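Local coordinates for kinesin-like protein (Caenorhabditis elegans, PDB 5X3E) that probably works as an ATP-driven kinesin-6 motor, with a P-loop NTPase-type motor domain captured here in the nucleotide-free (apo) state, at residues A[99-104]-A[139-144]; A[106-111]-A[147-152]. One frame throughout, in Å; residues are numbered along the deposited sequence.

Contact 1 (A[99-104]-A[139-144]); sequences RTSVDL and TGLLPR. With SO4 (sulfate ion), chain Q.
Within the kinesin motor domain, Leu141 at the start of helix 141-152 packs on Thr100 and Ser101 of helix 93-109, where both helices cover the central sheet beside strand 114-119. Leu141 offers both branches: CD1 meets Thr100 CG2 at 3.7 Å, the two side chains crossing near a right angle, and CD2 lies 3.6 Å from Ser101 OG. Thr100 suits the spot because, with OG1 beside the backbone N (chi1 -78°), its methyl is anti to that nitrogen and faces the leucine; Ser101 is small enough to let the helices come close. Leu116 of the sheet touches all three. Gly140 is the N-cap, and behind it Arg144 folds back, its NE donating to Thr139 O at 2.8 Å (162°) with the oxygen in the guanidinium plane, though the nitrogen stands well above the carbonyl plane. Arg144 also pairs with Glu202. Away from the leucine, Arg99 NE makes weak bonds to O1 and O3 of a sulfate probably from the crystallisation liquor, while NH2 forms a salt bridge with Glu37. Were Arg99 replaced by an alanine, Glu37 would probably lose its positive mate. These two segments thus meet by van der Waals contact, while their arginines bond to other partners.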
# COMPACT_ATOMS: atom_id res chain seq x y z
N ARG A 99 -0.58 15.30 -0.79
CA ARG A 99 0.69 15.30 -1.50
C ARG A 99 1.20 13.90 -1.80
O ARG A 99 2.04 13.72 -2.69
CB ARG A 99 1.71 16.11 -0.69
CG ARG A 99 3.06 16.32 -1.34
CD ARG A 99 2.93 16.77 -2.78
NE ARG A 99 4.23 16.86 -3.44
CZ ARG A 99 4.89 15.82 -3.93
NH1 ARG A 99 4.39 14.60 -3.83
NH2 ARG A 99 6.07 16.01 -4.52
N THR A 100 0.68 12.89 -1.10
CA THR A 100 1.17 11.53 -1.15
C THR A 100 0.22 10.56 -1.84
O THR A 100 0.69 9.61 -2.48
CB THR A 100 1.48 11.05 0.28
OG1 THR A 100 2.73 11.60 0.71
CG2 THR A 100 1.55 9.58 0.40
N SER A 101 -1.10 10.79 -1.78
CA SER A 101 -2.07 9.78 -2.18
C SER A 101 -3.06 10.22 -3.26
O SER A 101 -3.60 9.34 -3.95
CB SER A 101 -2.87 9.30 -0.97
OG SER A 101 -2.01 8.92 0.08
N VAL A 102 -3.31 11.52 -3.43
CA VAL A 102 -4.39 11.94 -4.32
C VAL A 102 -4.08 11.55 -5.76
O VAL A 102 -4.96 11.10 -6.50
CB VAL A 102 -4.66 13.45 -4.17
CG1 VAL A 102 -5.44 13.99 -5.36
CG2 VAL A 102 -5.44 13.71 -2.89
N ASP A 103 -2.82 11.70 -6.18
CA ASP A 103 -2.47 11.33 -7.55
C ASP A 103 -2.49 9.82 -7.75
O ASP A 103 -2.69 9.34 -8.87
CB ASP A 103 -1.10 11.91 -7.93
CG ASP A 103 0.04 11.33 -7.11
OD1 ASP A 103 1.19 11.35 -7.59
OD2 ASP A 103 -0.21 10.83 -5.99
N LEU A 104 -2.28 9.04 -6.68
CA LEU A 104 -2.41 7.59 -6.81
C LEU A 104 -3.87 7.19 -6.96
O LEU A 104 -4.19 6.28 -7.73
CB LEU A 104 -1.79 6.89 -5.60
CG LEU A 104 -0.36 7.31 -5.23
CD1 LEU A 104 0.20 6.41 -4.13
CD2 LEU A 104 0.54 7.34 -6.46
N THR A 139 -5.87 10.71 11.60
CA THR A 139 -6.08 9.66 10.61
C THR A 139 -5.02 9.72 9.52
O THR A 139 -4.72 10.79 8.98
CB THR A 139 -7.48 9.77 10.00
OG1 THR A 139 -8.46 9.43 10.99
CG2 THR A 139 -7.63 8.83 8.82
N GLY A 140 -4.44 8.56 9.20
CA GLY A 140 -3.35 8.46 8.25
C GLY A 140 -3.84 8.25 6.83
O GLY A 140 -5.01 8.42 6.50
N LEU A 141 -2.89 7.87 5.97
CA LEU A 141 -3.15 7.76 4.54
C LEU A 141 -4.23 6.73 4.24
O LEU A 141 -5.12 6.97 3.42
CB LEU A 141 -1.88 7.36 3.80
CG LEU A 141 -0.66 8.24 4.03
CD1 LEU A 141 0.57 7.61 3.40
CD2 LEU A 141 -0.92 9.63 3.47
N LEU A 142 -4.15 5.57 4.88
CA LEU A 142 -4.99 4.45 4.47
C LEU A 142 -6.47 4.75 4.63
O LEU A 142 -7.21 4.62 3.64
CB LEU A 142 -4.55 3.19 5.21
CG LEU A 142 -5.18 1.85 4.87
CD1 LEU A 142 -4.14 0.75 5.07
CD2 LEU A 142 -6.41 1.59 5.72
N PRO A 143 -6.98 5.16 5.80
CA PRO A 143 -8.42 5.43 5.90
C PRO A 143 -8.86 6.58 5.01
O PRO A 143 -9.94 6.51 4.41
CB PRO A 143 -8.63 5.73 7.38
CG PRO A 143 -7.43 5.17 8.07
CD PRO A 143 -6.31 5.36 7.11
N ARG A 144 -8.05 7.64 4.91
CA ARG A 144 -8.39 8.74 4.01
C ARG A 144 -8.46 8.27 2.57
O ARG A 144 -9.34 8.69 1.81
CB ARG A 144 -7.38 9.88 4.16
CG ARG A 144 -7.35 10.52 5.54
CD ARG A 144 -6.32 11.63 5.60
NE ARG A 144 -6.12 12.10 6.97
CZ ARG A 144 -6.76 13.15 7.49
NH1 ARG A 144 -7.61 13.84 6.75
NH2 ARG A 144 -6.53 13.50 8.75
S SO4 Q . 4.46 20.65 -3.38
O1 SO4 Q . 4.01 19.98 -2.15
O2 SO4 Q . 4.76 22.05 -3.09
O3 SO4 Q . 5.65 19.98 -3.89
O4 SO4 Q . 3.40 20.59 -4.38

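Contact 2 (A[106-111]-A[147-152]); sequences LNLLKG and DVIFNS
Leu108 and Ile149 meet by their ends: Leu108 CD2 sits 3.7 Å from Ile149 CD1 and 3.9 Å from Ile149 CG1, so a single leucine methyl rests on the outer two carbons of the isoleucine. The side chains cross at about a right angle. Leu108 has CG anti to its backbone N (chi1 -176°), which, with the bend at chi2, sends CD2 out toward helix 141-152; Ile149 answers with an extended CG1-CD1 arm (chi2 166°), whose tip reaches that methyl. One residue on in helix 93-109 and about a turn on in the other helix, Leu109 CD2 approaches Ser152 CB at 4.3 Å, a looser touch in which the serine offers carbon rather than oxygen.

The hydroxyl of Ser152 is bonded both within its helix and outside it. OG donates to Val148 O at 2.7 Å, tilted from the carbonyl plane, and also accepts the backbone N-H of Leu206. A serine fits here because its short side chain can return to the helix backbone and still present a CB to the leucine.

Further out, Leu303 of strand 296-307 lies against Leu108 and Leu109, and Ile301 of the same strand against Ile149, so the sheet forms the floor of the cluster. Helix 93-109 stops just beyond in a Schellman motif, with Gly111 N bonded to Leu108 O at 3.0 Å and Gln112 N to Asn107 O. Gly111, at the C-prime place, has a positive phi (75°) that glycine adopts readily. Leu108 O receives a second bond, from Ser327 OG, which ties the last turn to the sheet.

Between these two segments the contact is thus van der Waals, carried mostly by aliphatic carbons, while hydrogen bonding serves to close the helix end and to satisfy the buried hydroxyl of Ser152.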
# COMPACT_ATOMS: atom_id res chain seq x y z
N LEU A 106 -6.18 9.13 -8.27
CA LEU A 106 -6.49 9.52 -9.64
C LEU A 106 -6.00 8.46 -10.62
O LEU A 106 -6.67 8.16 -11.62
CB LEU A 106 -5.89 10.89 -9.96
CG LEU A 106 -6.51 12.07 -9.20
CD1 LEU A 106 -5.73 13.35 -9.47
CD2 LEU A 106 -7.97 12.23 -9.56
N ASN A 107 -4.82 7.88 -10.36
CA ASN A 107 -4.36 6.75 -11.15
C ASN A 107 -5.35 5.60 -11.10
O ASN A 107 -5.73 5.04 -12.14
CB ASN A 107 -2.98 6.30 -10.66
CG ASN A 107 -1.85 6.87 -11.48
OD1 ASN A 107 -1.99 7.10 -12.68
ND2 ASN A 107 -0.71 7.10 -10.84
N LEU A 108 -5.79 5.24 -9.89
CA LEU A 108 -6.73 4.12 -9.73
C LEU A 108 -7.99 4.33 -10.56
O LEU A 108 -8.48 3.39 -11.20
CB LEU A 108 -7.09 3.96 -8.25
CG LEU A 108 -7.98 2.78 -7.87
CD1 LEU A 108 -7.18 1.49 -7.93
CD2 LEU A 108 -8.58 2.98 -6.49
N LEU A 109 -8.54 5.55 -10.56
CA LEU A 109 -9.74 5.82 -11.34
C LEU A 109 -9.47 5.71 -12.83
O LEU A 109 -10.38 5.41 -13.61
CB LEU A 109 -10.31 7.20 -10.99
CG LEU A 109 -11.23 7.36 -9.77
CD1 LEU A 109 -12.11 6.13 -9.58
CD2 LEU A 109 -10.46 7.62 -8.51
N LYS A 110 -8.23 5.96 -13.25
CA LYS A 110 -7.82 5.83 -14.64
C LYS A 110 -7.49 4.39 -15.03
O LYS A 110 -7.02 4.16 -16.15
CB LYS A 110 -6.59 6.71 -14.91
CG LYS A 110 -6.85 8.20 -14.94
CD LYS A 110 -5.52 8.96 -14.92
CE LYS A 110 -4.52 8.37 -15.92
NZ LYS A 110 -3.34 9.25 -16.11
N GLY A 111 -7.71 3.43 -14.14
CA GLY A 111 -7.39 2.05 -14.46
C GLY A 111 -5.92 1.72 -14.41
O GLY A 111 -5.50 0.73 -15.03
N ASP A 147 -11.65 6.45 2.18
CA ASP A 147 -12.72 7.45 2.13
C ASP A 147 -12.83 8.06 0.74
O ASP A 147 -13.90 8.06 0.13
CB ASP A 147 -12.47 8.55 3.17
CG ASP A 147 -12.80 8.11 4.58
OD1 ASP A 147 -13.71 7.27 4.75
OD2 ASP A 147 -12.16 8.63 5.52
N VAL A 148 -11.72 8.58 0.23
CA VAL A 148 -11.74 9.31 -1.03
C VAL A 148 -12.10 8.40 -2.20
O VAL A 148 -12.84 8.80 -3.11
CB VAL A 148 -10.39 10.02 -1.25
CG1 VAL A 148 -10.30 10.57 -2.64
CG2 VAL A 148 -10.23 11.12 -0.22
N ILE A 149 -11.58 7.16 -2.20
CA ILE A 149 -11.95 6.20 -3.24
C ILE A 149 -13.46 6.02 -3.28
O ILE A 149 -14.10 6.19 -4.32
CB ILE A 149 -11.23 4.85 -3.02
CG1 ILE A 149 -9.75 4.96 -3.40
CG2 ILE A 149 -11.89 3.73 -3.83
CD1 ILE A 149 -8.92 3.79 -2.91
N PHE A 150 -14.06 5.68 -2.13
CA PHE A 150 -15.50 5.45 -2.11
C PHE A 150 -16.29 6.72 -2.38
O PHE A 150 -17.40 6.65 -2.90
CB PHE A 150 -15.91 4.84 -0.77
CG PHE A 150 -15.66 3.37 -0.69
CD1 PHE A 150 -16.59 2.47 -1.17
CD2 PHE A 150 -14.48 2.89 -0.15
CE1 PHE A 150 -16.35 1.12 -1.11
CE2 PHE A 150 -14.23 1.54 -0.09
CZ PHE A 150 -15.18 0.65 -0.56
N ASN A 151 -15.73 7.89 -2.04
CA ASN A 151 -16.37 9.15 -2.41
C ASN A 151 -16.33 9.38 -3.92
O ASN A 151 -17.26 9.98 -4.47
CB ASN A 151 -15.69 10.32 -1.70
CG ASN A 151 -15.88 10.26 -0.20
OD1 ASN A 151 -16.74 9.54 0.30
ND2 ASN A 151 -15.06 11.02 0.53
N SER A 152 -15.27 8.92 -4.59
CA SER A 152 -15.00 9.32 -5.97
C SER A 152 -15.50 8.34 -7.03
O SER A 152 -15.58 8.72 -8.20
CB SER A 152 -13.50 9.54 -6.16
OG SER A 152 -13.01 10.47 -5.22

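Contacts 1 and 2 join the same two helices, 93-109 and 141-152, at successive places with centres about 11 Å apart. Both are buried, and neither has a hydrogen bond between its segments. Contact 1 pairs the middle of the first helix with the start of the second, over strand 114-119, and sets one leucine against small hydroxyl-bearing residues. Contact 2 lies farther from the centre of the chain, toward the C-terminal ends of both helices and over strand 296-307; there larger aliphatic groups meet and the buried area is greater. Charged groups lie at the margins of both, Arg99 and Arg144 at contact 1 and Asp147 at contact 2, but only contact 2 is bordered by a glycine-ended helix.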